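Local coordinates for RNA-binding protein Smaug (Drosophila melanogaster, PDB 1OXJ), which binds RNA, probably mainly through its SAM domain, which is joined here to an all-helical PHAT domain, at residues 141-146 / 164-169; 70-75 / 116-121. All blocks are in the same frame, centred on the assembly; numbering follows the deposited sequence.

Interaction 1. Residues 141-146 / 164-169; sequences VLMWIL and DLKFKL
Leu-146 and Leu-169 meet in an antiparallel packing of two neighbouring helices of the PHAT domain, 136-150 and 159-170. The axes of the two segments run at 159° and come within 10.1 Å. The contact is almost wholly apolar. The Leu-169 methyl CD1 lies 3.6 Å from Leu-146 CD1, and the two side chains cross at about a right angle. Leu-142 reaches the same methyl, with its CD2 at 3.8 Å from Leu-169 CD1. Thus Leu-169 CD1 touches two leucines of the facing helix. Leu-146 CD1 also rests on the backbone of Lys-166, 3.6 Å from its CA.

Met-143 bridges the helices at the partly exposed side. A bend at chi2 (-66°) carries SD past Leu-169 CB at 3.9 Å, and a second at chi3 turns CE onto Lys-166. An alanine here would probably open a gap beside Leu-169 CB and leave the Lys-166 chain without its thioether cover.

One polar link belongs to this edge. Lys-166 NZ makes a salt bridge with Asp-147, just beyond 141-146. The lysine chain is extended, with CG anti to the backbone N (chi1 -179°). Its CG touches the Met-143 methyl, a tight CE to CG contact of 3.5 Å.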
loop_
_atom_site.group_PDB
_atom_site.type_symbol
_atom_site.label_atom_id
_atom_site.label_comp_id
_atom_site.label_asym_id
_atom_site.label_seq_id
_atom_site.Cartn_x
_atom_site.Cartn_y
_atom_site.Cartn_z
ATOM N N VAL A 141 4.963 -3.263 13.434
ATOM C CA VAL A 141 4.484 -3.343 12.061
ATOM C C VAL A 141 4.501 -1.946 11.432
ATOM O O VAL A 141 4.943 -1.778 10.303
ATOM C CB VAL A 141 3.063 -3.942 11.995
ATOM C CG1 VAL A 141 2.591 -3.996 10.545
ATOM C CG2 VAL A 141 3.070 -5.348 12.591
ATOM N N LEU A 142 4.039 -0.946 12.177
ATOM C CA LEU A 142 4.016 0.427 11.684
ATOM C C LEU A 142 5.408 0.921 11.287
ATOM O O LEU A 142 5.565 1.582 10.264
ATOM C CB LEU A 142 3.429 1.368 12.741
ATOM C CG LEU A 142 3.395 2.845 12.345
ATOM C CD1 LEU A 142 2.592 2.994 11.038
ATOM C CD2 LEU A 142 2.774 3.674 13.467
ATOM N N MET A 143 6.420 0.601 12.085
ATOM C CA MET A 143 7.772 1.042 11.763
ATOM C C MET A 143 8.211 0.397 10.449
ATOM O O MET A 143 8.856 1.034 9.625
ATOM C CB MET A 143 8.727 0.695 12.907
ATOM C CG MET A 143 8.437 1.462 14.201
ATOM S SD MET A 143 8.716 3.257 14.093
ATOM C CE MET A 143 10.513 3.269 14.100
ATOM N N TRP A 144 7.836 -0.863 10.240
ATOM C CA TRP A 144 8.170 -1.548 8.996
ATOM C C TRP A 144 7.441 -0.857 7.833
ATOM O O TRP A 144 7.993 -0.683 6.745
ATOM C CB TRP A 144 7.740 -3.006 9.071
ATOM C CG TRP A 144 7.899 -3.742 7.787
ATOM C CD1 TRP A 144 9.056 -4.265 7.270
ATOM C CD2 TRP A 144 6.868 -4.027 6.839
ATOM N NE1 TRP A 144 8.802 -4.862 6.056
ATOM C CE2 TRP A 144 7.466 -4.728 5.768
ATOM C CE3 TRP A 144 5.492 -3.757 6.790
ATOM C CZ2 TRP A 144 6.736 -5.166 4.658
ATOM C CZ3 TRP A 144 4.764 -4.194 5.685
ATOM C CH2 TRP A 144 5.390 -4.890 4.634
ATOM N N ILE A 145 6.191 -0.471 8.061
ATOM C CA ILE A 145 5.426 0.215 7.018
ATOM C C ILE A 145 6.113 1.530 6.628
ATOM O O ILE A 145 6.301 1.821 5.441
ATOM C CB ILE A 145 3.988 0.523 7.503
ATOM C CG1 ILE A 145 3.190 -0.782 7.620
ATOM C CG2 ILE A 145 3.301 1.503 6.528
ATOM C CD1 ILE A 145 1.814 -0.600 8.301
ATOM N N LEU A 146 6.476 2.333 7.621
ATOM C CA LEU A 146 7.140 3.600 7.339
ATOM C C LEU A 146 8.414 3.293 6.570
ATOM O O LEU A 146 8.771 3.987 5.623
ATOM C CB LEU A 146 7.467 4.333 8.642
ATOM C CG LEU A 146 6.244 4.742 9.470
ATOM C CD1 LEU A 146 6.683 5.383 10.774
ATOM C CD2 LEU A 146 5.384 5.700 8.668
ATOM N N ASP A 164 11.456 11.535 9.311
ATOM C CA ASP A 164 11.252 12.326 10.519
ATOM C C ASP A 164 10.207 11.647 11.394
ATOM O O ASP A 164 10.448 11.382 12.573
ATOM C CB ASP A 164 10.775 13.742 10.168
ATOM C CG ASP A 164 11.862 14.588 9.529
ATOM O OD1 ASP A 164 11.552 15.713 9.083
ATOM O OD2 ASP A 164 13.025 14.134 9.475
ATOM N N LEU A 165 9.053 11.356 10.800
ATOM C CA LEU A 165 7.948 10.711 11.503
ATOM C C LEU A 165 8.406 9.407 12.164
ATOM O O LEU A 165 8.147 9.173 13.348
ATOM C CB LEU A 165 6.810 10.420 10.520
ATOM C CG LEU A 165 5.366 10.435 11.041
ATOM C CD1 LEU A 165 4.439 9.955 9.936
ATOM C CD2 LEU A 165 5.223 9.551 12.269
ATOM N N LYS A 166 9.077 8.558 11.389
ATOM C CA LYS A 166 9.570 7.283 11.896
ATOM C C LYS A 166 10.542 7.523 13.045
ATOM O O LYS A 166 10.595 6.747 13.998
ATOM C CB LYS A 166 10.272 6.504 10.778
ATOM C CG LYS A 166 10.802 5.137 11.188
ATOM C CD LYS A 166 11.603 4.499 10.055
ATOM C CE LYS A 166 12.315 3.232 10.514
ATOM N NZ LYS A 166 13.165 2.651 9.438
ATOM N N PHE A 167 11.302 8.609 12.955
ATOM C CA PHE A 167 12.271 8.942 13.992
ATOM C C PHE A 167 11.547 9.339 15.274
ATOM O O PHE A 167 11.915 8.900 16.363
ATOM C CB PHE A 167 13.177 10.085 13.526
ATOM C CG PHE A 167 14.366 10.322 14.421
ATOM C CD1 PHE A 167 15.307 9.315 14.630
ATOM C CD2 PHE A 167 14.544 11.550 15.050
ATOM C CE1 PHE A 167 16.413 9.530 15.455
ATOM C CE2 PHE A 167 15.644 11.776 15.876
ATOM C CZ PHE A 167 16.581 10.763 16.079
ATOM N N LYS A 168 10.518 10.172 15.140
ATOM C CA LYS A 168 9.733 10.613 16.291
ATOM C C LYS A 168 9.144 9.414 17.035
ATOM O O LYS A 168 9.187 9.351 18.264
ATOM C CB LYS A 168 8.586 11.528 15.845
ATOM C CG LYS A 168 8.920 13.011 15.688
ATOM C CD LYS A 168 9.955 13.282 14.605
ATOM C CE LYS A 168 9.883 14.732 14.119
ATOM N NZ LYS A 168 10.039 15.721 15.222
ATOM N N LEU A 169 8.588 8.471 16.281
ATOM C CA LEU A 169 7.977 7.280 16.864
ATOM C C LEU A 169 8.994 6.370 17.541
ATOM O O LEU A 169 8.701 5.763 18.570
ATOM C CB LEU A 169 7.226 6.482 15.792
ATOM C CG LEU A 169 6.077 7.198 15.078
ATOM C CD1 LEU A 169 5.437 6.248 14.084
ATOM C CD2 LEU A 169 5.051 7.685 16.099
#

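Interaction 2. Residues 70-75 / 116-121; sequences NRVEQE and LKVIDI
Two near-parallel helices of the PHAT domain pack here, the C-terminal part of helix 49-77 against helix 111-127. The segment axes make an angle of 22° and approach to 9.6 Å. Val-72 and Val-118 form the buried side. Their CG1 methyls meet at 3.8 Å, and the side chains cross at about a right angle. In Val-72, CG1 is anti to the backbone N (chi1 169°), which turns it to the other helix. Helix 83-91 covers the pair, with Ala-86 touching Val-72 and Leu-90 touching Val-118.

Glu-73 lies at the more open side. Its CA is 5.5 Å from Val-118 CA, the nearest such pair of the two segments. Glu-73 CB lies 4.2 Å from Val-118 CG2. Ile-121 CD1 sits against the aliphatic part of the glutamate, but the modelled closeness is doubtful. Glu-73 OE1 comes no nearer to Lys-117 than 4.1 Å, at CD.

Lys-117 NZ stays 6.4 Å from that oxygen, so the two charges do not touch. Glu-73 OE1 instead makes a salt bridge with Arg-114 NH2, which also hydrogen-bonds Asn-70 OD1. The helices therefore join through an apolar inner side and a charged outer one, where Arg-114 is likely to offset the glutamate's charge.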
loop_
_atom_site.group_PDB
_atom_site.type_symbol
_atom_site.label_atom_id
_atom_site.label_comp_id
_atom_site.label_asym_id
_atom_site.label_seq_id
_atom_site.Cartn_x
_atom_site.Cartn_y
_atom_site.Cartn_z
ATOM N N ASN A 70 -10.037 4.994 2.468
ATOM C CA ASN A 70 -11.080 5.936 2.852
ATOM C C ASN A 70 -11.765 5.431 4.121
ATOM O O ASN A 70 -11.978 6.182 5.073
ATOM C CB ASN A 70 -12.100 6.069 1.715
ATOM C CG ASN A 70 -13.228 7.019 2.050
ATOM O OD1 ASN A 70 -13.003 8.207 2.308
ATOM N ND2 ASN A 70 -14.456 6.501 2.053
ATOM N N ARG A 71 -12.101 4.147 4.119
ATOM C CA ARG A 71 -12.757 3.510 5.255
ATOM C C ARG A 71 -11.904 3.575 6.520
ATOM O O ARG A 71 -12.394 3.917 7.594
ATOM C CB ARG A 71 -13.054 2.045 4.932
ATOM C CG ARG A 71 -13.837 1.324 6.008
ATOM C CD ARG A 71 -13.246 -0.042 6.287
ATOM N NE ARG A 71 -13.083 -0.839 5.074
ATOM C CZ ARG A 71 -12.481 -2.022 5.043
ATOM N NH1 ARG A 71 -11.988 -2.542 6.159
ATOM N NH2 ARG A 71 -12.366 -2.683 3.900
ATOM N N VAL A 72 -10.627 3.225 6.395
ATOM C CA VAL A 72 -9.727 3.249 7.542
ATOM C C VAL A 72 -9.626 4.660 8.093
ATOM O O VAL A 72 -9.683 4.874 9.301
ATOM C CB VAL A 72 -8.318 2.729 7.160
ATOM C CG1 VAL A 72 -7.328 3.012 8.289
ATOM C CG2 VAL A 72 -8.385 1.233 6.880
ATOM N N GLU A 73 -9.476 5.630 7.202
ATOM C CA GLU A 73 -9.392 7.018 7.627
ATOM C C GLU A 73 -10.616 7.348 8.481
ATOM O O GLU A 73 -10.502 7.842 9.600
ATOM C CB GLU A 73 -9.377 7.943 6.406
ATOM C CG GLU A 73 -9.351 9.420 6.763
ATOM C CD GLU A 73 -9.423 10.319 5.548
ATOM O OE1 GLU A 73 -8.678 10.067 4.576
ATOM O OE2 GLU A 73 -10.220 11.279 5.568
ATOM N N GLN A 74 -11.787 7.056 7.929
ATOM C CA GLN A 74 -13.061 7.324 8.580
ATOM C C GLN A 74 -13.227 6.645 9.936
ATOM O O GLN A 74 -13.503 7.307 10.938
ATOM C CB GLN A 74 -14.193 6.899 7.648
ATOM C CG GLN A 74 -15.579 7.122 8.195
ATOM C CD GLN A 74 -16.635 6.536 7.284
ATOM O OE1 GLN A 74 -16.718 6.891 6.104
ATOM N NE2 GLN A 74 -17.447 5.626 7.822
ATOM N N GLU A 75 -13.058 5.326 9.966
ATOM C CA GLU A 75 -13.216 4.573 11.204
ATOM C C GLU A 75 -12.187 4.866 12.287
ATOM O O GLU A 75 -12.425 4.587 13.459
ATOM C CB GLU A 75 -13.251 3.080 10.899
ATOM C CG GLU A 75 -14.525 2.655 10.191
ATOM C CD GLU A 75 -14.578 1.168 9.934
ATOM O OE1 GLU A 75 -14.372 0.386 10.890
ATOM O OE2 GLU A 75 -14.832 0.778 8.776
ATOM N N LEU A 116 -0.774 8.236 2.484
ATOM C CA LEU A 116 -0.042 9.140 3.355
ATOM C C LEU A 116 -0.976 9.821 4.354
ATOM O O LEU A 116 -0.578 10.120 5.483
ATOM C CB LEU A 116 0.707 10.187 2.530
ATOM C CG LEU A 116 1.937 9.691 1.764
ATOM C CD1 LEU A 116 2.516 10.840 0.975
ATOM C CD2 LEU A 116 2.979 9.130 2.738
ATOM N N LYS A 117 -2.219 10.058 3.945
ATOM C CA LYS A 117 -3.199 10.683 4.838
ATOM C C LYS A 117 -3.483 9.748 6.012
ATOM O O LYS A 117 -3.532 10.182 7.164
ATOM C CB LYS A 117 -4.515 10.976 4.098
ATOM C CG LYS A 117 -4.593 12.354 3.444
ATOM C CD LYS A 117 -5.990 12.602 2.865
ATOM C CE LYS A 117 -6.165 14.037 2.384
ATOM N NZ LYS A 117 -5.316 14.342 1.201
ATOM N N VAL A 118 -3.675 8.466 5.712
ATOM C CA VAL A 118 -3.946 7.474 6.740
ATOM C C VAL A 118 -2.742 7.338 7.669
ATOM O O VAL A 118 -2.901 7.200 8.885
ATOM C CB VAL A 118 -4.277 6.106 6.121
ATOM C CG1 VAL A 118 -4.259 5.028 7.200
ATOM C CG2 VAL A 118 -5.649 6.162 5.450
ATOM N N ILE A 119 -1.536 7.386 7.104
ATOM C CA ILE A 119 -0.337 7.294 7.932
ATOM C C ILE A 119 -0.331 8.431 8.951
ATOM O O ILE A 119 0.012 8.222 10.118
ATOM C CB ILE A 119 0.961 7.367 7.084
ATOM C CG1 ILE A 119 1.132 6.087 6.259
ATOM C CG2 ILE A 119 2.169 7.558 7.998
ATOM C CD1 ILE A 119 1.308 4.817 7.103
ATOM N N ASP A 120 -0.718 9.631 8.525
ATOM C CA ASP A 120 -0.753 10.778 9.440
ATOM C C ASP A 120 -1.755 10.552 10.568
ATOM O O ASP A 120 -1.460 10.813 11.739
ATOM C CB ASP A 120 -1.121 12.071 8.700
ATOM C CG ASP A 120 -0.000 12.580 7.808
ATOM O OD1 ASP A 120 1.176 12.297 8.105
ATOM O OD2 ASP A 120 -0.299 13.282 6.818
ATOM N N ILE A 121 -2.944 10.071 10.212
ATOM C CA ILE A 121 -3.981 9.804 11.204
ATOM C C ILE A 121 -3.519 8.714 12.171
ATOM O O ILE A 121 -3.678 8.851 13.384
ATOM C CB ILE A 121 -5.285 9.355 10.532
ATOM C CG1 ILE A 121 -5.804 10.472 9.622
ATOM C CG2 ILE A 121 -6.318 8.986 11.588
ATOM C CD1 ILE A 121 -7.029 10.102 8.831
#

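Overall arrangement
From the N terminus, three short helices lead to the long helix 49-77, which links the SAM and PHAT domains. Interaction 2 begins near the end of that helix. It closes a loop of 40 residues, which includes helix 83-91, when helix 111-127 packs back. Interaction 1 then opens on helix 136-150 and closes 17 residues later on helix 159-170. The loops are in series; they neither nest nor cross. Their centres are 16 Å apart, yet they touch through Ile-119 of helix 111-127. Its CG2 meets Leu-146 CD2 and Leu-165 CD1, and its CD1 meets Ile-145 CG2. Helix 111-127 thus ties the long helix to the C-terminal pair within the PHAT domain.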